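Side-chain contact in dihydrofolate reductase (Enterococcus faecalis, PDB 4M7U), which reduces dihydrofolate to tetrahydrofolate with NADPH, a step probably required for glycine, purine and DNA precursor synthesis: residues A[69-74]-A[89-94]. Numbering follows the deposited sequence.
Sequences IVLTSN and EEILAY. With NAP (NADP nicotinamide-adenine-dinucleotide phosphate), chain B.
Ile69 and Leu71 of strand 67-71 pack against Ile91 and Tyr94 of helix 88-97 in a buried, wholly apolar strand-helix contact, the two short axes running nearly antiparallel at 161°. Ile69 reaches the helix through both branches. Its CG2 meets CD1 of Ile91 at 3.6 Å, the two side chains pointing opposite ways. The longer branch, with CG1 anti to the carbonyl carbon (chi1 -62°), carries CD1 over one face of the Tyr94 ring, a CH-pi contact 3.8 Å from the centroid and 14° off the normal. The ring's hydroxyl is tied down by a hydrogen bond to Thr47 OG1 on the neighbouring strand 47-51. Leu71 faces two ways: CD1 touches Ile91 CG1 at 3.9 Å, whereas CG lies 3.6 Å from C4A of the NADP adenine. The 2'-phosphate takes three hydrogen bonds from the residues directly after the strand, Thr72 OG1 to O2X and both Ser73 N and Ser73 OG to O3X; Thr72 OG1 also accepts from Asn74 N, forming an ST turn. Helix 88-97 links parallel strands 83-85 and 101-104 over 67-71 and 47-51: a beta-alpha-beta crossover of the dihydrofolate reductase fold, the loop after covered strand 67-71 holding the 2'-phosphate of NADP.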
ATOM      1  N   ILE A  69       3.970  -5.669  -8.682  1.00 12.50           N
ATOM      2  CA  ILE A  69       2.874  -6.126  -9.549  1.00 10.20           C
ATOM      3  C   ILE A  69       1.913  -4.962  -9.865  1.00 13.79           C
ATOM      4  O   ILE A  69       1.442  -4.278  -8.952  1.00 11.64           O
ATOM      5  CB  ILE A  69       2.065  -7.278  -8.902  1.00 13.02           C
ATOM      6  CG1 ILE A  69       2.951  -8.510  -8.655  1.00 11.56           C
ATOM      7  CG2 ILE A  69       0.882  -7.654  -9.778  1.00  6.00           C
ATOM      8  CD1 ILE A  69       2.334  -9.520  -7.684  1.00 13.93           C
ATOM      9  N   VAL A  70       1.630  -4.721 -11.149  1.00 14.46           N
ATOM     10  CA  VAL A  70       0.618  -3.718 -11.520  1.00  9.34           C
ATOM     11  C   VAL A  70      -0.703  -4.386 -11.903  1.00 18.39           C
ATOM     12  O   VAL A  70      -0.727  -5.333 -12.702  1.00  8.49           O
ATOM     13  CB  VAL A  70       1.095  -2.774 -12.635  1.00  9.25           C
ATOM     14  CG1 VAL A  70       0.006  -1.803 -12.995  1.00  8.07           C
ATOM     15  CG2 VAL A  70       2.329  -2.003 -12.168  1.00  9.94           C
ATOM     16  N   LEU A  71      -1.797  -3.912 -11.304  1.00  8.58           N
ATOM     17  CA  LEU A  71      -3.106  -4.529 -11.500  1.00  9.72           C
ATOM     18  C   LEU A  71      -3.885  -3.716 -12.537  1.00 12.08           C
ATOM     19  O   LEU A  71      -3.987  -2.492 -12.420  1.00 15.24           O
ATOM     20  CB  LEU A  71      -3.852  -4.571 -10.159  1.00 12.53           C
ATOM     21  CG  LEU A  71      -5.093  -5.436  -9.944  1.00 22.02           C
ATOM     22  CD1 LEU A  71      -4.852  -6.855 -10.408  1.00 15.19           C
ATOM     23  CD2 LEU A  71      -5.456  -5.419  -8.460  1.00 18.91           C
ATOM     24  N   THR A  72      -4.408  -4.387 -13.565  1.00 17.08           N
ATOM     25  CA  THR A  72      -5.160  -3.715 -14.634  1.00 14.79           C
ATOM     26  C   THR A  72      -6.037  -4.720 -15.356  1.00 14.71           C
ATOM     27  O   THR A  72      -5.675  -5.885 -15.453  1.00 12.39           O
ATOM     28  CB  THR A  72      -4.209  -3.004 -15.652  1.00 21.40           C
ATOM     29  OG1 THR A  72      -4.973  -2.359 -16.688  1.00 15.19           O
ATOM     30  CG2 THR A  72      -3.248  -4.000 -16.279  1.00 13.94           C
ATOM     31  N   SER A  73      -7.197  -4.278 -15.843  1.00 12.73           N
ATOM     32  CA  SER A  73      -8.082  -5.165 -16.597  1.00 18.95           C
ATOM     33  C   SER A  73      -7.641  -5.283 -18.062  1.00 17.12           C
ATOM     34  O   SER A  73      -8.072  -6.185 -18.778  1.00 17.40           O
ATOM     35  CB  SER A  73      -9.536  -4.691 -16.507  1.00 20.02           C
ATOM     36  OG  SER A  73      -9.695  -3.423 -17.117  1.00 23.80           O
ATOM     37  N   ASN A  74      -6.770  -4.372 -18.489  1.00 13.51           N
ATOM     38  CA  ASN A  74      -6.234  -4.352 -19.852  1.00 16.70           C
ATOM     39  C   ASN A  74      -5.262  -5.521 -20.130  1.00 18.50           C
ATOM     40  O   ASN A  74      -4.151  -5.568 -19.581  1.00 17.58           O
ATOM     41  CB  ASN A  74      -5.547  -2.997 -20.067  1.00  9.77           C
ATOM     42  CG  ASN A  74      -4.945  -2.834 -21.460  1.00 24.85           C
ATOM     43  OD1 ASN A  74      -4.996  -3.736 -22.300  1.00 24.22           O
ATOM     44  ND2 ASN A  74      -4.369  -1.656 -21.705  1.00 25.86           N
ATOM     45  N   GLU A  89      -8.105 -12.430  -7.790  1.00 19.26           N
ATOM     46  CA  GLU A  89      -7.806 -13.860  -7.676  1.00 24.48           C
ATOM     47  C   GLU A  89      -6.351 -14.124  -8.037  1.00 16.72           C
ATOM     48  O   GLU A  89      -5.639 -14.803  -7.296  1.00 17.56           O
ATOM     49  CB  GLU A  89      -8.743 -14.708  -8.549  1.00 19.82           C
ATOM     50  CG  GLU A  89     -10.231 -14.599  -8.185  1.00 30.30           C
ATOM     51  CD  GLU A  89     -10.855 -13.253  -8.577  1.00 40.49           C
ATOM     52  OE1 GLU A  89     -10.477 -12.691  -9.629  1.00 37.24           O
ATOM     53  OE2 GLU A  89     -11.719 -12.746  -7.828  1.00 43.75           O
ATOM     54  N   GLU A  90      -5.913 -13.545  -9.155  1.00 16.72           N
ATOM     55  CA  GLU A  90      -4.548 -13.708  -9.648  1.00 15.66           C
ATOM     56  C   GLU A  90      -3.524 -13.195  -8.633  1.00 19.43           C
ATOM     57  O   GLU A  90      -2.510 -13.851  -8.395  1.00 19.44           O
ATOM     58  CB  GLU A  90      -4.386 -12.982 -10.994  1.00 15.86           C
ATOM     59  CG  GLU A  90      -3.360 -13.593 -11.945  1.00 30.29           C
ATOM     60  CD  GLU A  90      -3.180 -12.774 -13.230  1.00 35.67           C
ATOM     61  OE1 GLU A  90      -4.131 -12.066 -13.629  1.00 20.73           O
ATOM     62  OE2 GLU A  90      -2.079 -12.819 -13.834  1.00 34.38           O
ATOM     63  N   ILE A  91      -3.796 -12.031  -8.034  1.00 18.80           N
ATOM     64  CA  ILE A  91      -2.958 -11.490  -6.961  1.00 14.82           C
ATOM     65  C   ILE A  91      -2.895 -12.476  -5.791  1.00 14.21           C
ATOM     66  O   ILE A  91      -1.822 -12.766  -5.265  1.00 14.20           O
ATOM     67  CB  ILE A  91      -3.497 -10.139  -6.422  1.00 13.71           C
ATOM     68  CG1 ILE A  91      -3.485  -9.057  -7.509  1.00 16.18           C
ATOM     69  CG2 ILE A  91      -2.689  -9.679  -5.200  1.00 13.92           C
ATOM     70  CD1 ILE A  91      -2.103  -8.714  -8.032  1.00 15.16           C
ATOM     71  N   LEU A  92      -4.047 -13.003  -5.386  1.00 17.46           N
ATOM     72  CA  LEU A  92      -4.090 -13.919  -4.239  1.00 17.07           C
ATOM     73  C   LEU A  92      -3.340 -15.235  -4.493  1.00 24.06           C
ATOM     74  O   LEU A  92      -2.755 -15.819  -3.571  1.00 22.37           O
ATOM     75  CB  LEU A  92      -5.538 -14.172  -3.812  1.00 17.39           C
ATOM     76  CG  LEU A  92      -6.232 -12.926  -3.254  1.00 20.26           C
ATOM     77  CD1 LEU A  92      -7.678 -13.216  -2.865  1.00 16.04           C
ATOM     78  CD2 LEU A  92      -5.451 -12.390  -2.064  1.00 17.70           C
ATOM     79  N   ALA A  93      -3.333 -15.687  -5.746  1.00 15.95           N
ATOM     80  CA  ALA A  93      -2.645 -16.924  -6.084  1.00 17.16           C
ATOM     81  C   ALA A  93      -1.136 -16.747  -6.017  1.00 15.76           C
ATOM     82  O   ALA A  93      -0.412 -17.642  -5.566  1.00 18.65           O
ATOM     83  CB  ALA A  93      -3.070 -17.414  -7.463  1.00 23.89           C
ATOM     84  N   TYR A  94      -0.658 -15.599  -6.488  1.00 16.29           N
ATOM     85  CA  TYR A  94       0.756 -15.247  -6.364  1.00 19.49           C
ATOM     86  C   TYR A  94       1.151 -15.144  -4.883  1.00 22.01           C
ATOM     87  O   TYR A  94       2.181 -15.687  -4.465  1.00 20.05           O
ATOM     88  CB  TYR A  94       1.033 -13.914  -7.067  1.00 15.40           C
ATOM     89  CG  TYR A  94       2.437 -13.367  -6.837  1.00 20.01           C
ATOM     90  CD1 TYR A  94       3.453 -13.602  -7.755  1.00 19.25           C
ATOM     91  CD2 TYR A  94       2.739 -12.601  -5.712  1.00 16.40           C
ATOM     92  CE1 TYR A  94       4.737 -13.092  -7.554  1.00 16.93           C
ATOM     93  CE2 TYR A  94       4.017 -12.099  -5.500  1.00 20.56           C
ATOM     94  CZ  TYR A  94       5.009 -12.340  -6.427  1.00 18.23           C
ATOM     95  OH  TYR A  94       6.278 -11.835  -6.216  1.00 15.71           O
TER
HETATM   96  PA  NAP B 201      -5.806   2.766  -8.240  0.61 21.34           P
HETATM   97  O1A NAP B 201      -6.477   1.871  -7.152  0.61 13.92           O
HETATM   98  O2A NAP B 201      -4.330   2.985  -7.968  0.61 14.61           O
HETATM   99  O5B NAP B 201      -5.907   2.053  -9.630  0.61 20.41           O
HETATM  100  C5B NAP B 201      -7.157   1.717 -10.158  0.61 15.59           C
HETATM  101  C4B NAP B 201      -7.017   0.811 -11.340  0.61 17.63           C
HETATM  102  O4B NAP B 201      -6.287  -0.471 -11.081  0.61 19.58           O
HETATM  103  C3B NAP B 201      -8.193   0.481 -12.227  0.61 20.03           C
HETATM  104  O3B NAP B 201      -8.816   1.453 -12.979  0.61 18.73           O
HETATM  105  C2B NAP B 201      -7.726  -0.750 -12.909  0.39 17.68           C
HETATM  106  O2B NAP B 201      -6.946  -0.646 -14.043  0.39 19.54           O
HETATM  107  C1B NAP B 201      -7.207  -1.469 -11.683  0.61 18.56           C
HETATM  108  N9A NAP B 201      -7.695  -2.549 -10.882  0.61 20.83           N
HETATM  109  C8A NAP B 201      -8.077  -2.430  -9.610  0.61 19.07           C
HETATM  110  N7A NAP B 201      -8.658  -3.672  -9.227  0.39 21.95           N
HETATM  111  C5A NAP B 201      -8.634  -4.522 -10.334  0.39 22.76           C
HETATM  112  C6A NAP B 201      -9.076  -5.841 -10.504  0.39 20.95           C
HETATM  113  N6A NAP B 201      -9.680  -6.541  -9.400  0.61 16.74           N
HETATM  114  N1A NAP B 201      -8.920  -6.415 -11.694  0.61 22.39           N
HETATM  115  C2A NAP B 201      -8.335  -5.747 -12.740  0.39 18.35           C
HETATM  116  N3A NAP B 201      -7.897  -4.435 -12.574  0.39 19.02           N
HETATM  117  C4A NAP B 201      -8.060  -3.862 -11.371  0.39 21.53           C
HETATM  118  O3  NAP B 201      -6.550   4.152  -8.401  0.61 20.89           O
HETATM  119  PN  NAP B 201      -7.402   4.883  -7.281  0.61 20.82           P
HETATM  120  O1N NAP B 201      -8.724   4.092  -7.026  0.61 28.82           O
HETATM  121  O2N NAP B 201      -6.646   5.032  -5.978  0.61 17.80           O
HETATM  122  O5D NAP B 201      -7.665   6.332  -7.861  0.61 26.98           O
HETATM  123  C5D NAP B 201      -6.705   6.843  -8.754  0.61 21.65           C
HETATM  124  C4D NAP B 201      -7.168   7.833  -9.807  0.61 31.70           C
HETATM  125  O4D NAP B 201      -8.607   8.177  -9.905  0.61 28.70           O
HETATM  126  C3D NAP B 201      -6.389   9.124 -10.060  0.61 20.25           C
HETATM  127  O3D NAP B 201      -5.732   9.283 -11.203  0.61 38.17           O
HETATM  128  C2D NAP B 201      -7.334  10.226  -9.675  0.61 24.92           C
HETATM  129  O2D NAP B 201      -7.164  11.512 -10.144  0.61 32.32           O
HETATM  130  C1D NAP B 201      -8.726   9.629  -9.725  0.61 31.99           C
HETATM  131  N1N NAP B 201      -9.909  10.174  -9.105  0.61 37.40           N
HETATM  132  C2N NAP B 201     -10.529  11.459  -9.385  0.61 28.53           C
HETATM  133  C3N NAP B 201     -11.859  11.838  -8.722  0.61 29.83           C
HETATM  134  C7N NAP B 201     -12.749  12.744  -9.493  0.61 27.26           C
HETATM  135  O7N NAP B 201     -12.823  12.592 -10.706  0.61 31.84           O
HETATM  136  N7N NAP B 201     -13.153  13.986  -8.919  0.61 23.51           N
HETATM  137  C4N NAP B 201     -12.379  11.048  -7.495  0.61 33.30           C
HETATM  138  C5N NAP B 201     -11.475   9.854  -7.083  0.61 30.05           C
HETATM  139  C6N NAP B 201     -10.164   9.547  -7.831  0.61 33.81           C
HETATM  140  P2B NAP B 201      -7.681  -0.524 -15.427  0.61 19.40           P
HETATM  141  O1X NAP B 201      -8.572   0.762 -15.425  0.61 16.71           O
HETATM  142  O2X NAP B 201      -6.589  -0.373 -16.531  0.39 20.91           O
HETATM  143  O3X NAP B 201      -8.537  -1.751 -15.635  0.61 16.59           O